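Local atomic coordinates of putative lipoprotein (Bacteroides ovatus, PDB entry 3OQQ), a protein that is of unknown function but is rich in antiparallel beta-strands, binds calcium ions and is probably an extracellular lipoprotein. Residues 93-98 against 421-426; 133-138 against 368-373; 141-146 against 411-416; 333-338 against 385-390; 344-347 against 352-355. All coordinates share one frame; numbering follows the deposited sequence.

Interaction 1. Residues 93-98 against 421-426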
# COMPACT_ATOMS: atom_id res chain seq x y z
N PHE A 93 9.46 -3.58 11.95
CA PHE A 93 8.48 -2.48 11.92
C PHE A 93 7.13 -2.83 11.24
O PHE A 93 6.40 -1.92 10.85
CB PHE A 93 9.10 -1.20 11.30
CG PHE A 93 10.35 -0.76 12.02
CD1 PHE A 93 10.28 -0.05 13.21
CD2 PHE A 93 11.62 -1.10 11.53
CE1 PHE A 93 11.43 0.30 13.91
CE2 PHE A 93 12.77 -0.74 12.21
CZ PHE A 93 12.68 -0.03 13.40
N GLU A 94 6.76 -4.11 11.18
CA GLU A 94 5.47 -4.55 10.59
C GLU A 94 4.32 -4.12 11.50
O GLU A 94 4.41 -4.35 12.71
CB GLU A 94 5.43 -6.10 10.46
CG GLU A 94 6.51 -6.72 9.59
CD GLU A 94 7.77 -7.16 10.31
OE1 GLU A 94 7.96 -6.82 11.50
OE2 GLU A 94 8.59 -7.83 9.64
N THR A 95 3.26 -3.52 10.94
CA THR A 95 2.06 -3.18 11.72
C THR A 95 0.97 -4.20 11.37
O THR A 95 -0.18 -4.05 11.77
CB THR A 95 1.59 -1.74 11.50
OG1 THR A 95 1.42 -1.51 10.09
CG2 THR A 95 2.51 -0.73 12.12
N ASN A 96 1.36 -5.24 10.64
CA ASN A 96 0.47 -6.31 10.22
C ASN A 96 1.05 -7.67 10.58
O ASN A 96 2.19 -7.74 11.04
CB ASN A 96 0.19 -6.21 8.72
CG ASN A 96 1.41 -6.18 7.81
OD1 ASN A 96 2.48 -6.73 8.10
ND2 ASN A 96 1.28 -5.52 6.66
N ARG A 97 0.28 -8.74 10.37
CA ARG A 97 0.67 -10.13 10.60
C ARG A 97 -0.20 -11.06 9.75
O ARG A 97 -1.27 -10.64 9.27
CB ARG A 97 0.55 -10.48 12.10
CG ARG A 97 -0.89 -10.68 12.58
CD ARG A 97 -0.96 -11.10 14.03
NE ARG A 97 -2.35 -11.22 14.47
CZ ARG A 97 -2.94 -12.38 14.77
NH1 ARG A 97 -2.25 -13.51 14.71
NH2 ARG A 97 -4.20 -12.40 15.15
N LEU A 98 0.24 -12.31 9.55
CA LEU A 98 -0.53 -13.33 8.86
C LEU A 98 -1.41 -14.04 9.86
O LEU A 98 -0.97 -14.37 10.97
CB LEU A 98 0.36 -14.37 8.15
CG LEU A 98 0.95 -13.98 6.82
CD1 LEU A 98 1.87 -15.08 6.32
CD2 LEU A 98 -0.13 -13.64 5.79
N LYS A 421 -0.96 -0.86 18.99
CA LYS A 421 -1.88 0.15 18.46
C LYS A 421 -1.37 1.56 18.79
O LYS A 421 -2.15 2.49 18.98
CB LYS A 421 -3.30 -0.07 19.01
CG LYS A 421 -4.04 -1.21 18.33
CD LYS A 421 -5.13 -1.73 19.27
CE LYS A 421 -6.46 -1.98 18.63
NZ LYS A 421 -7.42 -2.57 19.61
N TRP A 422 -0.04 1.74 18.77
CA TRP A 422 0.60 3.01 19.05
C TRP A 422 0.12 4.13 18.13
O TRP A 422 0.07 5.28 18.58
CB TRP A 422 2.13 2.89 18.94
CG TRP A 422 2.60 2.50 17.57
CD1 TRP A 422 2.83 1.25 17.11
CD2 TRP A 422 2.88 3.40 16.48
NE1 TRP A 422 3.28 1.30 15.81
CE2 TRP A 422 3.33 2.60 15.40
CE3 TRP A 422 2.83 4.80 16.32
CZ2 TRP A 422 3.66 3.16 14.15
CZ3 TRP A 422 3.12 5.34 15.07
CH2 TRP A 422 3.58 4.53 14.02
N TYR A 423 -0.21 3.79 16.84
CA TYR A 423 -0.64 4.70 15.77
C TYR A 423 -2.01 5.33 16.06
O TYR A 423 -2.34 6.36 15.47
CB TYR A 423 -0.67 3.99 14.41
CG TYR A 423 -1.30 2.62 14.46
CD1 TYR A 423 -2.68 2.46 14.53
CD2 TYR A 423 -0.51 1.47 14.43
CE1 TYR A 423 -3.26 1.20 14.63
CE2 TYR A 423 -1.08 0.20 14.49
CZ TYR A 423 -2.46 0.07 14.60
OH TYR A 423 -3.04 -1.18 14.66
N GLU A 424 -2.80 4.71 16.97
CA GLU A 424 -4.09 5.22 17.40
C GLU A 424 -3.89 6.37 18.41
O GLU A 424 -4.82 7.15 18.65
CB GLU A 424 -4.94 4.10 18.05
CG GLU A 424 -5.46 3.07 17.06
CD GLU A 424 -6.45 2.03 17.55
OE1 GLU A 424 -6.72 1.96 18.77
OE2 GLU A 424 -6.93 1.25 16.70
N ASN A 425 -2.69 6.48 19.02
CA ASN A 425 -2.46 7.52 20.03
C ASN A 425 -1.64 8.66 19.43
O ASN A 425 -0.44 8.76 19.65
CB ASN A 425 -1.78 6.93 21.30
CG ASN A 425 -1.54 7.96 22.40
OD1 ASN A 425 -2.20 8.99 22.51
ND2 ASN A 425 -0.57 7.69 23.26
N PHE A 426 -2.29 9.52 18.63
CA PHE A 426 -1.61 10.65 18.02
C PHE A 426 -1.90 11.91 18.80
O PHE A 426 -2.93 11.99 19.45
CB PHE A 426 -2.06 10.82 16.54
CG PHE A 426 -3.54 11.11 16.37
CD1 PHE A 426 -4.46 10.07 16.28
CD2 PHE A 426 -4.01 12.42 16.32
CE1 PHE A 426 -5.82 10.34 16.13
CE2 PHE A 426 -5.37 12.68 16.19
CZ PHE A 426 -6.27 11.64 16.09
O HOH W 1 -1.63 -3.35 14.72

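Interaction 2. Residues 133-138 against 368-373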
# COMPACT_ATOMS: atom_id res chain seq x y z
N ASP A 133 13.83 11.31 3.88
CA ASP A 133 14.56 11.49 2.62
C ASP A 133 16.07 11.61 2.76
O ASP A 133 16.74 11.87 1.76
CB ASP A 133 14.03 12.75 1.91
CG ASP A 133 14.12 14.06 2.69
OD1 ASP A 133 14.94 14.14 3.64
OD2 ASP A 133 13.32 14.97 2.41
N GLY A 134 16.59 11.49 3.97
CA GLY A 134 18.00 11.76 4.24
C GLY A 134 18.99 10.64 4.13
O GLY A 134 20.20 10.91 4.22
N TRP A 135 18.53 9.37 3.94
CA TRP A 135 19.42 8.20 3.81
C TRP A 135 20.64 8.54 2.92
O TRP A 135 20.43 9.12 1.86
CB TRP A 135 18.63 6.98 3.23
CG TRP A 135 19.49 5.78 2.98
CD1 TRP A 135 19.93 4.88 3.93
CD2 TRP A 135 20.18 5.45 1.77
NE1 TRP A 135 20.79 3.97 3.35
CE2 TRP A 135 20.96 4.30 2.02
CE3 TRP A 135 20.15 5.97 0.46
CZ2 TRP A 135 21.75 3.70 1.03
CZ3 TRP A 135 20.93 5.37 -0.53
CH2 TRP A 135 21.71 4.25 -0.24
N PRO A 136 21.91 8.25 3.31
CA PRO A 136 22.35 7.48 4.48
C PRO A 136 22.54 8.29 5.77
O PRO A 136 23.11 7.75 6.71
CB PRO A 136 23.68 6.89 3.98
CG PRO A 136 24.23 7.95 3.11
CD PRO A 136 23.04 8.54 2.41
N ILE A 137 22.02 9.53 5.85
CA ILE A 137 22.12 10.38 7.04
C ILE A 137 20.82 10.28 7.86
O ILE A 137 19.72 10.27 7.30
CB ILE A 137 22.45 11.85 6.67
CG1 ILE A 137 23.79 11.94 5.90
CG2 ILE A 137 22.47 12.77 7.95
CD1 ILE A 137 24.01 13.24 5.20
N GLN A 138 20.97 10.21 9.19
CA GLN A 138 19.87 10.12 10.15
C GLN A 138 20.30 10.53 11.54
O GLN A 138 21.46 10.31 11.91
CB GLN A 138 19.34 8.68 10.22
CG GLN A 138 17.82 8.60 10.43
CD GLN A 138 17.29 7.18 10.26
OE1 GLN A 138 18.00 6.20 10.45
NE2 GLN A 138 16.01 7.05 10.00
N THR A 368 30.40 3.21 7.98
CA THR A 368 30.46 2.49 9.24
C THR A 368 29.18 2.60 10.05
O THR A 368 28.97 1.76 10.94
CB THR A 368 31.65 2.97 10.08
OG1 THR A 368 31.42 4.32 10.48
CG2 THR A 368 32.99 2.84 9.35
N THR A 369 28.33 3.63 9.77
CA THR A 369 27.06 3.89 10.46
C THR A 369 25.93 2.97 9.94
O THR A 369 24.89 2.90 10.58
CB THR A 369 26.63 5.38 10.34
OG1 THR A 369 26.14 5.64 9.01
CG2 THR A 369 27.73 6.35 10.71
N LEU A 370 26.14 2.29 8.79
CA LEU A 370 25.10 1.45 8.20
C LEU A 370 25.34 -0.04 8.43
O LEU A 370 26.48 -0.49 8.39
CB LEU A 370 24.99 1.71 6.69
CG LEU A 370 24.71 3.13 6.20
CD1 LEU A 370 24.89 3.21 4.69
CD2 LEU A 370 23.29 3.62 6.61
N ASP A 371 24.26 -0.79 8.70
CA ASP A 371 24.31 -2.24 8.91
C ASP A 371 24.60 -2.88 7.56
O ASP A 371 23.86 -2.63 6.61
CB ASP A 371 22.97 -2.73 9.51
CG ASP A 371 22.88 -4.18 9.96
OD1 ASP A 371 23.56 -5.04 9.34
OD2 ASP A 371 22.07 -4.47 10.84
N ALA A 372 25.69 -3.64 7.45
CA ALA A 372 26.09 -4.27 6.17
C ALA A 372 25.24 -5.48 5.82
O ALA A 372 25.24 -5.90 4.66
CB ALA A 372 27.56 -4.70 6.23
N ASN A 373 24.49 -6.02 6.80
CA ASN A 373 23.68 -7.23 6.64
C ASN A 373 22.20 -6.98 6.50
O ASN A 373 21.45 -7.90 6.14
CB ASN A 373 23.95 -8.15 7.81
CG ASN A 373 25.41 -8.50 7.83
OD1 ASN A 373 26.11 -8.23 8.81
ND2 ASN A 373 25.95 -8.90 6.67
O HOH W 2 23.44 6.49 9.06

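Interaction 3. Residues 141-146 against 411-416. With CA (calcium ion), chain B; CA (calcium ion), chain C.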
# COMPACT_ATOMS: atom_id res chain seq x y z
N SER A 141 18.91 9.39 17.41
CA SER A 141 17.53 9.08 17.81
C SER A 141 16.73 9.26 16.54
O SER A 141 16.18 10.34 16.28
CB SER A 141 17.06 9.96 18.96
OG SER A 141 17.93 9.82 20.08
N TRP A 142 16.77 8.23 15.67
CA TRP A 142 16.17 8.27 14.35
C TRP A 142 14.67 8.62 14.38
O TRP A 142 14.19 9.21 13.44
CB TRP A 142 16.42 6.97 13.59
CG TRP A 142 15.83 5.74 14.22
CD1 TRP A 142 16.48 4.84 15.02
CD2 TRP A 142 14.51 5.21 13.99
NE1 TRP A 142 15.64 3.78 15.30
CE2 TRP A 142 14.43 3.99 14.69
CE3 TRP A 142 13.39 5.65 13.25
CZ2 TRP A 142 13.27 3.21 14.70
CZ3 TRP A 142 12.23 4.89 13.27
CH2 TRP A 142 12.17 3.69 14.01
N TYR A 143 13.98 8.33 15.48
CA TYR A 143 12.55 8.64 15.58
C TYR A 143 12.31 10.10 16.02
O TYR A 143 11.19 10.48 16.30
CB TYR A 143 11.84 7.63 16.49
CG TYR A 143 12.71 7.09 17.60
CD1 TYR A 143 13.14 7.91 18.64
CD2 TYR A 143 13.09 5.75 17.62
CE1 TYR A 143 13.93 7.42 19.68
CE2 TYR A 143 13.87 5.25 18.66
CZ TYR A 143 14.29 6.08 19.69
OH TYR A 143 15.09 5.59 20.69
N ASP A 144 13.37 10.92 16.04
CA ASP A 144 13.34 12.36 16.27
C ASP A 144 13.17 13.07 14.89
O ASP A 144 12.95 14.28 14.82
CB ASP A 144 14.60 12.85 17.01
CG ASP A 144 14.43 12.92 18.52
OD1 ASP A 144 13.27 13.00 18.99
OD2 ASP A 144 15.44 12.98 19.23
N GLU A 145 13.28 12.29 13.79
CA GLU A 145 12.99 12.75 12.42
C GLU A 145 11.49 12.93 12.33
O GLU A 145 10.78 12.34 13.15
CB GLU A 145 13.50 11.73 11.36
CG GLU A 145 15.00 11.46 11.36
CD GLU A 145 15.96 12.57 10.98
OE1 GLU A 145 15.54 13.74 10.87
OE2 GLU A 145 17.17 12.27 10.84
N ASP A 146 10.98 13.73 11.36
CA ASP A 146 9.55 13.98 11.28
C ASP A 146 8.75 12.91 10.47
O ASP A 146 7.52 12.84 10.62
CB ASP A 146 9.24 15.42 10.77
CG ASP A 146 9.81 15.88 9.43
OD1 ASP A 146 10.41 15.06 8.71
OD2 ASP A 146 9.64 17.07 9.10
N TRP A 411 6.75 0.71 21.30
CA TRP A 411 6.56 -0.34 20.30
C TRP A 411 7.90 -0.70 19.65
O TRP A 411 8.25 -1.89 19.54
CB TRP A 411 5.56 0.13 19.26
CG TRP A 411 5.34 -0.82 18.12
CD1 TRP A 411 4.58 -1.96 18.13
CD2 TRP A 411 5.73 -0.61 16.75
NE1 TRP A 411 4.53 -2.50 16.87
CE2 TRP A 411 5.21 -1.69 16.00
CE3 TRP A 411 6.42 0.42 16.08
CZ2 TRP A 411 5.39 -1.78 14.61
CZ3 TRP A 411 6.57 0.34 14.71
CH2 TRP A 411 6.06 -0.76 13.99
N VAL A 412 8.66 0.34 19.21
CA VAL A 412 9.97 0.12 18.57
C VAL A 412 10.88 -0.67 19.52
O VAL A 412 11.34 -1.76 19.15
CB VAL A 412 10.67 1.43 18.10
CG1 VAL A 412 12.11 1.15 17.63
CG2 VAL A 412 9.87 2.11 16.97
N ASP A 413 11.11 -0.14 20.72
CA ASP A 413 12.08 -0.69 21.68
C ASP A 413 11.66 -2.03 22.27
O ASP A 413 12.53 -2.79 22.67
CB ASP A 413 12.42 0.35 22.75
CG ASP A 413 13.21 1.50 22.11
OD1 ASP A 413 14.24 1.21 21.45
OD2 ASP A 413 12.79 2.66 22.25
N SER A 414 10.35 -2.35 22.27
CA SER A 414 9.89 -3.68 22.69
C SER A 414 9.86 -4.62 21.47
O SER A 414 9.46 -5.78 21.59
CB SER A 414 8.51 -3.61 23.32
OG SER A 414 7.58 -3.31 22.30
N LYS A 415 10.27 -4.12 20.30
CA LYS A 415 10.29 -4.85 19.04
C LYS A 415 8.89 -5.39 18.70
O LYS A 415 8.74 -6.56 18.35
CB LYS A 415 11.36 -5.95 19.03
CG LYS A 415 12.76 -5.37 18.96
CD LYS A 415 13.80 -6.45 18.70
CE LYS A 415 15.15 -5.97 19.16
NZ LYS A 415 15.72 -5.02 18.17
N GLY A 416 7.90 -4.52 18.81
CA GLY A 416 6.51 -4.80 18.46
C GLY A 416 5.73 -5.63 19.45
O GLY A 416 4.63 -6.09 19.13
CA CA B . 9.94 16.83 6.71
CA CA C . 12.59 14.44 7.59
O HOH W 3 15.77 2.82 20.25
O HOH W 4 13.38 14.95 9.82
O HOH W 5 12.60 16.74 7.03
O HOH W 6 14.70 14.98 6.62

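Interaction 4. Residues 333-338 against 385-390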
# COMPACT_ATOMS: atom_id res chain seq x y z
N GLN A 333 5.64 -5.99 -1.02
CA GLN A 333 5.28 -4.63 -1.35
C GLN A 333 6.48 -3.76 -1.06
O GLN A 333 6.60 -3.22 0.03
CB GLN A 333 4.03 -4.19 -0.59
CG GLN A 333 2.89 -5.21 -0.60
CD GLN A 333 1.77 -4.79 0.31
OE1 GLN A 333 1.91 -3.89 1.15
NE2 GLN A 333 0.63 -5.44 0.18
N ASN A 334 7.41 -3.72 -2.00
CA ASN A 334 8.66 -3.02 -1.79
C ASN A 334 8.52 -1.54 -2.21
O ASN A 334 8.93 -1.15 -3.29
CB ASN A 334 9.82 -3.73 -2.51
CG ASN A 334 11.16 -3.09 -2.23
OD1 ASN A 334 11.27 -2.16 -1.45
ND2 ASN A 334 12.20 -3.56 -2.86
N PHE A 335 7.97 -0.74 -1.29
CA PHE A 335 7.78 0.70 -1.47
C PHE A 335 9.12 1.44 -1.40
O PHE A 335 10.05 1.02 -0.71
CB PHE A 335 6.83 1.25 -0.38
CG PHE A 335 5.43 0.72 -0.55
CD1 PHE A 335 4.63 1.15 -1.61
CD2 PHE A 335 4.91 -0.20 0.34
CE1 PHE A 335 3.34 0.64 -1.77
CE2 PHE A 335 3.59 -0.67 0.20
CZ PHE A 335 2.83 -0.27 -0.87
N PHE A 336 9.21 2.57 -2.12
CA PHE A 336 10.43 3.37 -2.15
C PHE A 336 10.14 4.78 -2.59
O PHE A 336 9.07 5.06 -3.15
CB PHE A 336 11.52 2.74 -3.09
CG PHE A 336 11.20 2.66 -4.57
CD1 PHE A 336 10.56 1.54 -5.10
CD2 PHE A 336 11.57 3.68 -5.44
CE1 PHE A 336 10.28 1.45 -6.47
CE2 PHE A 336 11.30 3.59 -6.81
CZ PHE A 336 10.64 2.48 -7.31
N ILE A 337 11.13 5.66 -2.38
CA ILE A 337 11.14 7.01 -2.87
C ILE A 337 12.49 7.30 -3.55
O ILE A 337 13.48 6.61 -3.31
CB ILE A 337 10.81 8.08 -1.80
CG1 ILE A 337 11.86 8.10 -0.62
CG2 ILE A 337 9.35 7.93 -1.32
CD1 ILE A 337 12.03 9.37 0.02
N LYS A 338 12.49 8.32 -4.42
CA LYS A 338 13.71 8.87 -5.01
C LYS A 338 13.79 10.34 -4.68
O LYS A 338 12.78 11.03 -4.53
CB LYS A 338 13.82 8.66 -6.52
CG LYS A 338 13.99 7.24 -6.97
CD LYS A 338 14.74 7.23 -8.29
CE LYS A 338 14.01 6.49 -9.35
NZ LYS A 338 14.81 6.42 -10.60
N GLY A 385 11.84 4.50 6.60
CA GLY A 385 10.45 4.39 6.17
C GLY A 385 9.62 3.42 6.98
O GLY A 385 10.12 2.38 7.42
N VAL A 386 8.33 3.73 7.14
CA VAL A 386 7.37 2.88 7.86
C VAL A 386 6.06 2.76 7.06
O VAL A 386 5.69 3.66 6.32
CB VAL A 386 7.10 3.37 9.32
CG1 VAL A 386 8.32 3.14 10.22
CG2 VAL A 386 6.67 4.84 9.37
N LYS A 387 5.40 1.61 7.18
CA LYS A 387 4.14 1.33 6.51
C LYS A 387 3.10 1.11 7.61
O LYS A 387 3.22 0.21 8.45
CB LYS A 387 4.27 0.12 5.59
CG LYS A 387 3.05 -0.14 4.72
CD LYS A 387 3.39 -1.21 3.69
CE LYS A 387 3.20 -2.61 4.19
NZ LYS A 387 3.50 -3.61 3.13
N LEU A 388 2.10 1.99 7.62
CA LEU A 388 1.14 2.10 8.71
C LEU A 388 -0.32 1.92 8.29
O LEU A 388 -0.63 2.10 7.11
CB LEU A 388 1.32 3.54 9.30
CG LEU A 388 2.77 4.01 9.59
CD1 LEU A 388 2.79 5.39 10.17
CD2 LEU A 388 3.48 3.07 10.58
N PRO A 389 -1.26 1.71 9.25
CA PRO A 389 -2.70 1.72 8.88
C PRO A 389 -3.05 3.00 8.14
O PRO A 389 -2.49 4.07 8.44
CB PRO A 389 -3.39 1.60 10.24
CG PRO A 389 -2.41 0.82 11.06
CD PRO A 389 -1.11 1.47 10.71
N VAL A 390 -3.90 2.90 7.13
CA VAL A 390 -4.18 3.98 6.16
C VAL A 390 -4.63 5.30 6.83
O VAL A 390 -4.21 6.36 6.38
CB VAL A 390 -5.13 3.54 5.02
CG1 VAL A 390 -6.53 3.18 5.53
CG2 VAL A 390 -5.18 4.58 3.89
O HOH W 7 6.03 -3.01 2.50

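Interaction 5. Residues 344-347 against 352-355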
# COMPACT_ATOMS: atom_id res chain seq x y z
N GLU A 344 17.81 6.35 -4.29
CA GLU A 344 16.63 5.54 -4.03
C GLU A 344 16.64 5.04 -2.59
O GLU A 344 17.64 4.48 -2.14
CB GLU A 344 16.66 4.36 -5.03
CG GLU A 344 15.35 3.68 -5.34
CD GLU A 344 15.59 2.42 -6.15
OE1 GLU A 344 15.71 2.51 -7.39
OE2 GLU A 344 15.76 1.34 -5.53
N ILE A 345 15.53 5.29 -1.86
CA ILE A 345 15.40 4.91 -0.45
C ILE A 345 14.26 3.90 -0.31
O ILE A 345 13.20 4.12 -0.84
CB ILE A 345 15.20 6.17 0.45
CG1 ILE A 345 16.29 7.24 0.15
CG2 ILE A 345 15.15 5.83 1.97
CD1 ILE A 345 16.03 8.66 0.69
N HIS A 346 14.50 2.79 0.40
CA HIS A 346 13.48 1.79 0.70
C HIS A 346 13.37 1.69 2.23
O HIS A 346 14.20 2.25 2.95
CB HIS A 346 13.88 0.42 0.09
CG HIS A 346 13.89 0.41 -1.42
ND1 HIS A 346 12.97 -0.32 -2.12
CD2 HIS A 346 14.72 1.03 -2.29
CE1 HIS A 346 13.27 -0.14 -3.40
NE2 HIS A 346 14.31 0.67 -3.55
N MSE A 347 12.37 0.95 2.73
CA MSE A 347 12.26 0.73 4.18
C MSE A 347 13.28 -0.34 4.62
O MSE A 347 13.83 -1.04 3.78
CB MSE A 347 10.84 0.28 4.56
CG MSE A 347 9.78 1.29 4.13
SE MSE A 347 8.00 0.83 4.68
CE MSE A 347 7.72 -0.69 3.53
N PRO A 352 17.15 -2.54 -2.87
CA PRO A 352 17.06 -1.52 -3.93
C PRO A 352 16.54 -2.17 -5.21
O PRO A 352 16.60 -3.40 -5.32
CB PRO A 352 18.53 -1.10 -4.13
CG PRO A 352 19.30 -2.31 -3.76
CD PRO A 352 18.56 -2.89 -2.59
N THR A 353 16.07 -1.38 -6.19
CA THR A 353 15.71 -1.98 -7.47
C THR A 353 17.00 -2.51 -8.10
O THR A 353 18.08 -2.02 -7.74
CB THR A 353 15.02 -0.94 -8.38
OG1 THR A 353 15.97 0.07 -8.70
CG2 THR A 353 13.78 -0.32 -7.75
N SER A 354 16.92 -3.45 -9.07
CA SER A 354 18.09 -3.96 -9.82
C SER A 354 18.90 -2.82 -10.46
O SER A 354 20.11 -2.90 -10.53
CB SER A 354 17.66 -4.91 -10.94
OG SER A 354 16.92 -5.99 -10.41
N ALA A 355 18.22 -1.77 -10.95
CA ALA A 355 18.86 -0.62 -11.59
C ALA A 355 19.69 0.17 -10.60
O ALA A 355 20.76 0.66 -10.94
CB ALA A 355 17.79 0.28 -12.19

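Interaction 1. Residues 93-98 against 421-426
Thr95, one residue ahead of strand 96-104, sets its methyl against two aromatic residues of the 3-10 turn 422-424, a turn identified by the backbone bond from Glu424 N to Lys421 O at 3.1 Å. The packed part is small. CG2 of Thr95 lies 4.3 Å from NE1 of Trp422 and 4.4 Å from CD2 of Tyr423, approaching both rings obliquely. With chi1 at 53°, OG1 is turned to a different partner, the carbonyl O of Lys387, which fixes the rotation of the group and presents the methyl to the rings. Trp422 also lies against Trp411, and its ring meets Tyr405 and Phe408 edge-to-face, so this side of the contact belongs to an aromatic cluster that joins the strand to the C-terminal region. No direct hydrogen bond crosses between 93-98 and 421-426. The looser side is at Tyr423, which is partly exposed and is tied to the Thr95 backbone through a single water, whose bond to Thr95 O is long and weak at 3.4 Å. That same water lies in the plane of the Tyr423 ring, at its edge, 2.6 Å from OH.

Interaction 2. Residues 133-138 against 368-373
Leu370 reaches from the loop after helix 357-364 to Trp135 and Pro136, both in the loop between strands 122-131 and 150-161. Its CB makes no close approach to that loop. CG stands anti to its own carbonyl carbon (chi1 -56°), which carries the two methyls across. CD1 meets CB of Pro136 at 3.9 Å, while CD2 lies 4.1 Å from NE1 of Trp135 and equally far from the Pro136 carbonyl oxygen. The leucine and tryptophan side chains cross at about a right angle, and the methyl comes to the indole obliquely.

The surface offered to Leu370 is set by a cis peptide bond before Pro136. Residues 134-137 form a type VI beta turn, closed by Ile137 N to Gly134 O at 2.8 Å, and the turn lays CB of Pro136 over one face of its neighbour's indole, toward the rim. Trp135 further meets Tyr360 with nearly parallel planes and Trp384 edge-to-face.

At the exposed margin a water donates to both Pro136 O (2.7 Å) and Thr369 OG1 (2.8 Å), the latter also bonded to Asp367. The absence of any direct hydrogen bond across the contact is consistent with apolar contact being the main direct link between the two loops, with the polar margin joined through water.

Interaction 3. Residues 141-146 against 411-416
Trp142 and Val412 meet where the 3-10 turn 142-144 faces the end of helix 408-413, the backbones well apart, with 9.4 Å between Tyr143 CA and Val412 CA. That helix closes with a Schellman motif in which Lys415 takes positive phi and Gly416 N bonds back to Trp411 O.

The apolar part is Trp142 against Val412, whose side chains approach from opposite directions. CZ2 of the indole of Trp142 lies 3.8 Å from CG1 of Val412, and CH2 is 4.1 Å from CG2. Val412 holds CG1 anti to its backbone N (chi1 172°), which lets both branches face the benzo end of the indole. Over one face of that indole, centred, sits CD2 of Tyr143. The Tyr143 phenol in turn crosses Asp413 at about a right angle, ring and carboxylate planes 87° apart, and a water links Tyr143 OH (2.9 Å) to Asp413 OD1.

At the far end of 141-146, Asp146 bridges two calcium ions: OD1 binds the chain C ion at 2.5 Å and the chain B ion at 2.7 Å, while OD2 holds the latter. The loop carrying this site connects strands 122-131 and 150-161; backbone hydrogen bonds of Tyr143 with Arg402 and of Glu145 with Phe401 tie it to the start of helix 401-404, while Tyr143 also touches Phe408 and Thr409 of helix 408-413.

Interaction 4. Residues 333-338 against 385-390
Phe335 and Lys387 mark the closest approach of two strands, Phe335 CA lying 8.8 Å from Lys387 CA, a spacing too wide for backbone pairing. Strand 333-339 instead pairs with 190-198 and 343-346, and strand 385-388 with 122-131, so the contact runs between sheets.

Lys387 spans the gap. Extended chi1 (-173°) and chi2 carry CD to the Phe335 ring, 3.5 Å from CE2 and oblique to it, and a bend at chi3 (86°) turns CE and NZ toward Gln333. There NZ donates to OE1 of Gln333 over a short 2.6 Å, from above the carbonyl plane (39° out of it) and not along a lone pair. A water accepts from NZ at 2.7 Å and donates to Gln333 O at 2.5 Å, so the same glutamine is gripped through both side chain and backbone. Thr330 OG1 is a further partner of NZ; Gln333 NE2 bonds Leu326 O and Asn125 OD1, which fixes the turn of the amide. A leucine in place of Lys387 would remove the ammonium group and is likely to leave both Gln333 OE1 and the bridging water without the donor they share, in a buried setting.

Strands of different sheets thus meet through side chains with no backbone bond between them, which is consistent with sandwich-like packing of beta-sheets around a buried lysine.

Interaction 5. Residues 344-347 against 352-355
The edge strand 343-346 is fastened to the loop that leads into helix 357-364 by a two-point grip of the Glu344 carboxylate on Thr353. OE1 accepts from Thr353 OG1 at 2.8 Å and OE2 from Thr353 N at 2.8 Å, the latter nearly straight at 172°. Each oxygen uses its syn lone pair, so both donors sit at the open end of the carboxylate. Thr353 CG2 lies 3.4 Å from either oxygen.

OE2 takes a second donor on its anti side: His346 NE2, two residues along the strand, at a short 2.5 Å and 32° out of the carboxylate plane. This His-carboxylate hydrogen bond lies close to the imidazole plane, and the ring is held at its other nitrogen, where ND1 bonds Asn334 OD1 of strand 333-339, the neighbour in the six-stranded antiparallel sheet. An alanine instead of Glu344 removes the carboxylate and would probably leave Thr353 N, Thr353 OG1 and His346 NE2 without this acceptor and the imidazole less firmly held.

Pro352 completes the contact. Its CA comes within 3.5 Å of His346 NE2, and its N lies over one face of the imidazole, offset toward the rim.

Strand 333-339 of interaction 4 and strand 343-346 of interaction 5 are neighbours in one sheet, and Ile337 O accepts from Ile345 N at 2.8 Å; the two contacts have centres about 12 Å apart. Interaction 4 reaches interaction 1 through Leu388 CD2 against Trp422 CZ2 (3.6 Å) and Pro389 CG against Tyr423 CZ (3.6 Å). Interactions 1 and 3, about 12 Å between centres, share an aromatic patch in which Phe93 CE1 comes within 3.5 Å of Trp142 CH2. Interaction 2 uses the same loop as interaction 3, and Asp133 O lies 3.5 Å from Ile345 CD1 of interaction 5. Asp146, ending segment 141-146, bridges the calcium pair together with residues outside the contact, such as Glu132, Asp149 and Glu397.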